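Local structure of PhiH1 repressor-like protein (Haloarcula marismortui ATCC 43049, 3B73) at residues Gly8-Ile13 / Tyr81-Glu86; Arg17-Ile22 / Tyr67-Glu72. The protein is of unknown function but, as a PhiH1 repressor-like protein with a winged helix-turn-helix fold, probably binds DNA and regulates transcription. One frame throughout, in Å; residues are numbered along the deposited sequence. Where two conformers were deposited one is given.

Contact 1 (Gly8-Ile13 / Tyr81-Glu86); sequences GSWMTI and YDAGKE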
loop_
_atom_site.group_PDB
_atom_site.type_symbol
_atom_site.label_atom_id
_atom_site.label_comp_id
_atom_site.label_asym_id
_atom_site.label_seq_id
_atom_site.Cartn_x
_atom_site.Cartn_y
_atom_site.Cartn_z
ATOM N N GLY B 8 -8.928 -0.919 2.983
ATOM C CA GLY B 8 -10.176 -0.182 3.005
ATOM C C GLY B 8 -10.139 0.966 2.013
ATOM O O GLY B 8 -9.069 1.473 1.672
ATOM N N SER B 9 -11.315 1.376 1.550
ATOM C CA SER B 9 -11.426 2.397 0.507
ATOM C C SER B 9 -10.962 3.775 0.985
ATOM O O SER B 9 -10.681 4.657 0.177
ATOM C CB SER B 9 -12.864 2.442 -0.069
ATOM O OG SER B 9 -13.838 2.744 0.922
ATOM N N TRP B 10 -10.873 3.947 2.302
ATOM C CA TRP B 10 -10.421 5.201 2.902
ATOM C C TRP B 10 -8.891 5.286 3.044
ATOM O O TRP B 10 -8.376 6.289 3.516
ATOM C CB TRP B 10 -11.026 5.347 4.291
ATOM C CG TRP B 10 -10.727 4.155 5.150
ATOM C CD1 TRP B 10 -11.467 3.012 5.256
ATOM C CD2 TRP B 10 -9.591 3.981 6.003
ATOM N NE1 TRP B 10 -10.852 2.128 6.112
ATOM C CE2 TRP B 10 -9.703 2.700 6.591
ATOM C CE3 TRP B 10 -8.479 4.787 6.333
ATOM C CZ2 TRP B 10 -8.756 2.201 7.497
ATOM C CZ3 TRP B 10 -7.529 4.283 7.241
ATOM C CH2 TRP B 10 -7.673 3.000 7.802
HETATM N N MSE B 11 -8.169 4.243 2.647
HETATM C CA MSE B 11 -6.730 4.224 2.890
HETATM C C MSE B 11 -5.943 4.860 1.762
HETATM O O MSE B 11 -6.406 4.935 0.628
HETATM C CB MSE B 11 -6.218 2.801 3.154
HETATM C CG MSE B 11 -6.783 2.153 4.389
HETATM SE SE MSE B 11 -6.033 0.367 4.611
HETATM C CE MSE B 11 -4.305 0.881 5.185
ATOM N N THR B 12 -4.744 5.329 2.101
ATOM C CA THR B 12 -3.774 5.800 1.131
ATOM C C THR B 12 -2.574 4.882 1.218
ATOM O O THR B 12 -2.450 4.066 2.129
ATOM C CB THR B 12 -3.281 7.226 1.466
ATOM O OG1 THR B 12 -2.544 7.202 2.700
ATOM C CG2 THR B 12 -4.471 8.180 1.603
ATOM N N ILE B 13 -1.652 5.030 0.299
ATOM C CA ILE B 13 -0.528 4.109 0.294
ATOM C C ILE B 13 0.364 4.361 1.511
ATOM O O ILE B 13 1.037 3.448 1.992
ATOM C CB ILE B 13 0.243 4.174 -1.048
ATOM C CG1 ILE B 13 1.219 3.002 -1.152
ATOM C CG2 ILE B 13 0.919 5.517 -1.197
ATOM C CD1 ILE B 13 1.697 2.729 -2.506
ATOM N N TYR B 81 -7.142 -9.170 8.582
ATOM C CA TYR B 81 -8.141 -8.204 9.013
ATOM C C TYR B 81 -8.520 -7.318 7.826
ATOM O O TYR B 81 -7.669 -6.717 7.179
ATOM C CB TYR B 81 -7.617 -7.382 10.190
ATOM C CG TYR B 81 -8.645 -6.424 10.741
ATOM C CD1 TYR B 81 -9.506 -6.809 11.756
ATOM C CD2 TYR B 81 -8.758 -5.127 10.242
ATOM C CE1 TYR B 81 -10.451 -5.932 12.262
ATOM C CE2 TYR B 81 -9.698 -4.249 10.739
ATOM C CZ TYR B 81 -10.546 -4.660 11.738
ATOM O OH TYR B 81 -11.477 -3.785 12.221
ATOM N N ASP B 82 -9.804 -7.286 7.526
ATOM C CA ASP B 82 -10.342 -6.549 6.398
ATOM C C ASP B 82 -10.557 -5.111 6.873
ATOM O O ASP B 82 -11.474 -4.824 7.659
ATOM C CB ASP B 82 -11.671 -7.209 5.955
ATOM C CG ASP B 82 -12.360 -6.473 4.792
ATOM O OD1 ASP B 82 -12.164 -5.240 4.590
ATOM O OD2 ASP B 82 -13.122 -7.152 4.079
ATOM N N ALA B 83 -9.691 -4.209 6.430
ATOM C CA ALA B 83 -9.742 -2.836 6.941
ATOM C C ALA B 83 -10.880 -2.006 6.332
ATOM O O ALA B 83 -11.147 -0.896 6.793
ATOM C CB ALA B 83 -8.411 -2.138 6.733
ATOM N N GLY B 84 -11.515 -2.541 5.286
ATOM C CA GLY B 84 -12.729 -1.963 4.707
ATOM C C GLY B 84 -13.992 -2.353 5.482
ATOM O O GLY B 84 -14.718 -1.488 5.978
ATOM N N LYS B 85 -14.262 -3.654 5.597
ATOM C CA LYS B 85 -15.426 -4.116 6.369
ATOM C C LYS B 85 -15.206 -3.944 7.866
ATOM O O LYS B 85 -16.163 -3.842 8.622
ATOM C CB LYS B 85 -15.774 -5.582 6.053
ATOM C CG LYS B 85 -16.233 -5.868 4.613
ATOM C CD LYS B 85 -16.699 -7.336 4.483
ATOM C CE LYS B 85 -17.616 -7.596 3.279
ATOM N NZ LYS B 85 -16.873 -7.488 2.007
ATOM N N GLU B 86 -13.938 -3.904 8.281
ATOM C CA GLU B 86 -13.563 -3.751 9.689
ATOM C C GLU B 86 -13.968 -4.968 10.519
ATOM O O GLU B 86 -14.660 -4.881 11.525
ATOM C CB GLU B 86 -14.072 -2.426 10.279
ATOM C CG GLU B 86 -13.721 -1.211 9.387
ATOM C CD GLU B 86 -14.136 0.132 9.990
ATOM O OE1 GLU B 86 -14.690 0.148 11.111
ATOM O OE2 GLU B 86 -13.913 1.175 9.334
#
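Two turns meet here, a type I beta turn from Gly8 to Met11 ahead of helix 13-25 and the Asx motif of the hairpin that joins strands 81-82 and 87-88. One hydrogen bond crosses between them: Trp10 NE1 donates to Ala83 O at 3.1 Å, with an N-H...O angle of 159°. The oxygen lies at the indole edge, close to the ring plane, while the N-H reaches it from above the carbonyl plane. Trp10 takes the crowded first rotamer (chi1 55°), with CG between N and C, which brings the pyrrole edge back over its own turn. Met11 CG rests against one face of the indole, and the extended chi2 (-179°) of the selenomethionine carries SE to 4.1 Å from Ala83 CB, the bend at chi3 turning only the terminal methyl. The backbones close up at the glycines, Gly8 CA standing 3.5 Å from Gly84 N. Asp82 OD1 braces the second turn by accepting from Lys85 N at 2.8 Å and, weakly, from Gly84 N. The indole also stacks with His56 and packs on helix 43-55, whereas Met11 and Ala83 share Tyr76 of helix 71-77.

Contact 2 (Arg17-Ile22 / Tyr67-Glu72); sequences RILEII and YVITEE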
loop_
_atom_site.group_PDB
_atom_site.type_symbol
_atom_site.label_atom_id
_atom_site.label_comp_id
_atom_site.label_asym_id
_atom_site.label_seq_id
_atom_site.Cartn_x
_atom_site.Cartn_y
_atom_site.Cartn_z
ATOM N N ARG B 17 2.688 2.205 4.684
ATOM C CA ARG B 17 4.048 2.578 5.063
ATOM C C ARG B 17 4.113 2.922 6.533
ATOM O O ARG B 17 4.958 2.406 7.265
ATOM C CB ARG B 17 4.562 3.756 4.237
ATOM C CG ARG B 17 4.657 3.460 2.765
ATOM C CD ARG B 17 5.511 2.232 2.484
ATOM N NE ARG B 17 5.170 1.793 1.153
ATOM C CZ ARG B 17 4.454 0.714 0.882
ATOM N NH1 ARG B 17 4.071 -0.107 1.844
ATOM N NH2 ARG B 17 4.152 0.445 -0.369
ATOM N N ILE B 18 3.205 3.777 6.986
ATOM C CA ILE B 18 3.211 4.128 8.393
ATOM C C ILE B 18 3.013 2.885 9.247
ATOM O O ILE B 18 3.729 2.694 10.219
ATOM C CB ILE B 18 2.142 5.151 8.716
ATOM C CG1 ILE B 18 2.482 6.471 8.020
ATOM C CG2 ILE B 18 1.999 5.290 10.223
ATOM C CD1 ILE B 18 1.334 7.377 7.911
ATOM N N LEU B 19 2.050 2.036 8.895
ATOM C CA LEU B 19 1.838 0.832 9.699
ATOM C C LEU B 19 3.093 -0.043 9.746
ATOM O O LEU B 19 3.463 -0.550 10.799
ATOM C CB LEU B 19 0.638 0.023 9.206
ATOM C CG LEU B 19 -0.713 0.595 9.603
ATOM C CD1 LEU B 19 -1.791 -0.089 8.807
ATOM C CD2 LEU B 19 -0.960 0.459 11.126
ATOM N N GLU B 20 3.751 -0.196 8.602
ATOM C CA GLU B 20 4.951 -1.028 8.479
ATOM C C GLU B 20 6.091 -0.473 9.332
ATOM O O GLU B 20 6.829 -1.220 9.973
ATOM C CB GLU B 20 5.384 -1.142 7.008
ATOM C CG GLU B 20 4.418 -2.000 6.179
ATOM C CD GLU B 20 4.541 -1.789 4.672
ATOM O OE1 GLU B 20 3.855 -2.526 3.938
ATOM O OE2 GLU B 20 5.306 -0.902 4.214
ATOM N N ILE B 21 6.214 0.844 9.359
ATOM C CA ILE B 21 7.281 1.470 10.115
ATOM C C ILE B 21 7.027 1.333 11.604
ATOM O O ILE B 21 7.927 0.997 12.372
ATOM C CB ILE B 21 7.461 2.948 9.729
ATOM C CG1 ILE B 21 8.220 3.043 8.400
ATOM C CG2 ILE B 21 8.221 3.689 10.819
ATOM C CD1 ILE B 21 8.026 4.388 7.667
ATOM N N ILE B 22 5.800 1.577 12.024
ATOM C CA ILE B 22 5.499 1.456 13.436
ATOM C C ILE B 22 5.606 -0.014 13.880
ATOM O O ILE B 22 6.076 -0.300 14.969
ATOM C CB ILE B 22 4.126 2.055 13.757
ATOM C CG1 ILE B 22 4.180 3.575 13.552
ATOM C CG2 ILE B 22 3.698 1.695 15.185
ATOM C CD1 ILE B 22 2.875 4.275 13.875
ATOM N N TYR B 67 2.110 7.038 18.832
ATOM C CA TYR B 67 1.159 6.052 18.334
ATOM C C TYR B 67 1.836 4.676 18.295
ATOM O O TYR B 67 3.054 4.563 18.100
ATOM C CB TYR B 67 0.641 6.434 16.942
ATOM C CG TYR B 67 -0.318 7.596 16.909
ATOM C CD1 TYR B 67 -1.696 7.378 16.799
ATOM C CD2 TYR B 67 0.144 8.915 16.951
ATOM C CE1 TYR B 67 -2.594 8.449 16.764
ATOM C CE2 TYR B 67 -0.754 9.999 16.913
ATOM C CZ TYR B 67 -2.120 9.752 16.820
ATOM O OH TYR B 67 -3.025 10.793 16.776
ATOM N N VAL B 68 1.030 3.638 18.479
ATOM C CA VAL B 68 1.522 2.281 18.581
ATOM C C VAL B 68 0.530 1.370 17.841
ATOM O O VAL B 68 -0.671 1.665 17.795
ATOM C CB VAL B 68 1.656 1.894 20.084
ATOM C CG1 VAL B 68 1.137 0.494 20.347
ATOM C CG2 VAL B 68 3.094 2.064 20.566
ATOM N N ILE B 69 1.004 0.268 17.265
ATOM C CA ILE B 69 0.107 -0.608 16.488
ATOM C C ILE B 69 -0.845 -1.433 17.379
ATOM O O ILE B 69 -0.535 -1.693 18.536
ATOM C CB ILE B 69 0.913 -1.518 15.498
ATOM C CG1 ILE B 69 -0.014 -2.118 14.443
ATOM C CG2 ILE B 69 1.704 -2.631 16.238
ATOM C CD1 ILE B 69 0.667 -2.448 13.101
ATOM N N THR B 70 -2.019 -1.802 16.854
ATOM C CA THR B 70 -2.940 -2.688 17.564
ATOM C C THR B 70 -2.894 -4.108 16.980
ATOM O O THR B 70 -2.248 -4.343 15.962
ATOM C CB THR B 70 -4.385 -2.183 17.445
ATOM O OG1 THR B 70 -4.760 -2.209 16.065
ATOM C CG2 THR B 70 -4.516 -0.751 17.975
ATOM N N GLU B 71 -3.593 -5.040 17.621
ATOM C CA GLU B 71 -3.699 -6.395 17.099
ATOM C C GLU B 71 -4.319 -6.346 15.708
ATOM O O GLU B 71 -3.863 -7.028 14.786
ATOM C CB GLU B 71 -4.546 -7.282 18.024
ATOM C CG GLU B 71 -4.242 -7.131 19.506
ATOM C CD GLU B 71 -5.165 -6.137 20.204
ATOM O OE1 GLU B 71 -4.961 -4.901 20.075
ATOM O OE2 GLU B 71 -6.095 -6.608 20.897
ATOM N N GLU B 72 -5.366 -5.534 15.565
ATOM C CA GLU B 72 -6.027 -5.353 14.273
ATOM C C GLU B 72 -5.077 -4.772 13.235
ATOM O O GLU B 72 -5.092 -5.181 12.073
ATOM C CB GLU B 72 -7.277 -4.477 14.401
ATOM C CG GLU B 72 -7.280 -3.592 15.629
ATOM C CD GLU B 72 -7.761 -4.303 16.870
ATOM O OE1 GLU B 72 -6.984 -4.387 17.841
ATOM O OE2 GLU B 72 -8.914 -4.782 16.877
#
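The guanidinium of Arg17 and the carboxylate of Glu20, flat groups on the same helix, meet in a salt bridge, NH1 to OE2 at 2.8 Å. Neither group lies in the plane of the other: OE2 is 26° out of the guanidinium plane, and NH1 comes from above the carboxylate plane. Both have second partners, Arg17 NH2 in Asp16 of the second subunit and Glu20 OE1 in Arg5. The phenol ring of Tyr67 leads away from helix 17-22 toward Leu50 and Ala54 of helix 43-55, leaving its CB 4.4 Å from Ile22 CD1.

The contact itself is apolar, with no hydrogen bond between helix and strand. Ile22 points at the strand and lays CG2, anti to its backbone N, against the main chain, 3.7 Å from Ile69 N and 4.1 Å from Val68 CA. Its CG1 branch runs beside its own backbone N and carries CD1 toward Tyr67. Ile69 extends the other way: CG1 is anti to N (chi1 -164°), so CD1 reaches Leu19 CD2 at 3.9 Å, and the two chains cross at about a right angle. Leu19 thus meets the strand through a branch tip, Ile22 through a methyl close to its backbone.

Helix 17-22 crosses strand 67-69 at -85°, their axes 8.4 Å apart, the first helix of the winged helix-turn-helix lying across the middle strand of its three-stranded sheet. Leu59 of strand 59-62 adjoins both Leu19 and Ile22, while Leu77 of helix 71-77 touches both Leu19 and Ile69.

In the fold
Contact 2 lies near the middle of the chain, about 4 Å from its centre, and contact 1 about 11 Å out; the centres of the two are about 14 Å apart. Along the sequence, 17-22 / 67-72 is nested inside the loop closed by 8-13 / 81-86. Helix 71-77 leads from one to the other, and they touch where Tyr81 CB packs 3.8 Å from Glu72 O. Tyr76 of that helix borders both, meeting Met11 and Ala83 in contact 1 and Leu19 in contact 2. Both contacts also reach the second subunit, Met11 packing on Ile13 of the second subunit and Ile21 on Met4 of the second subunit, so the N-terminal loop before helix 13-25 and that helix both adjoin it.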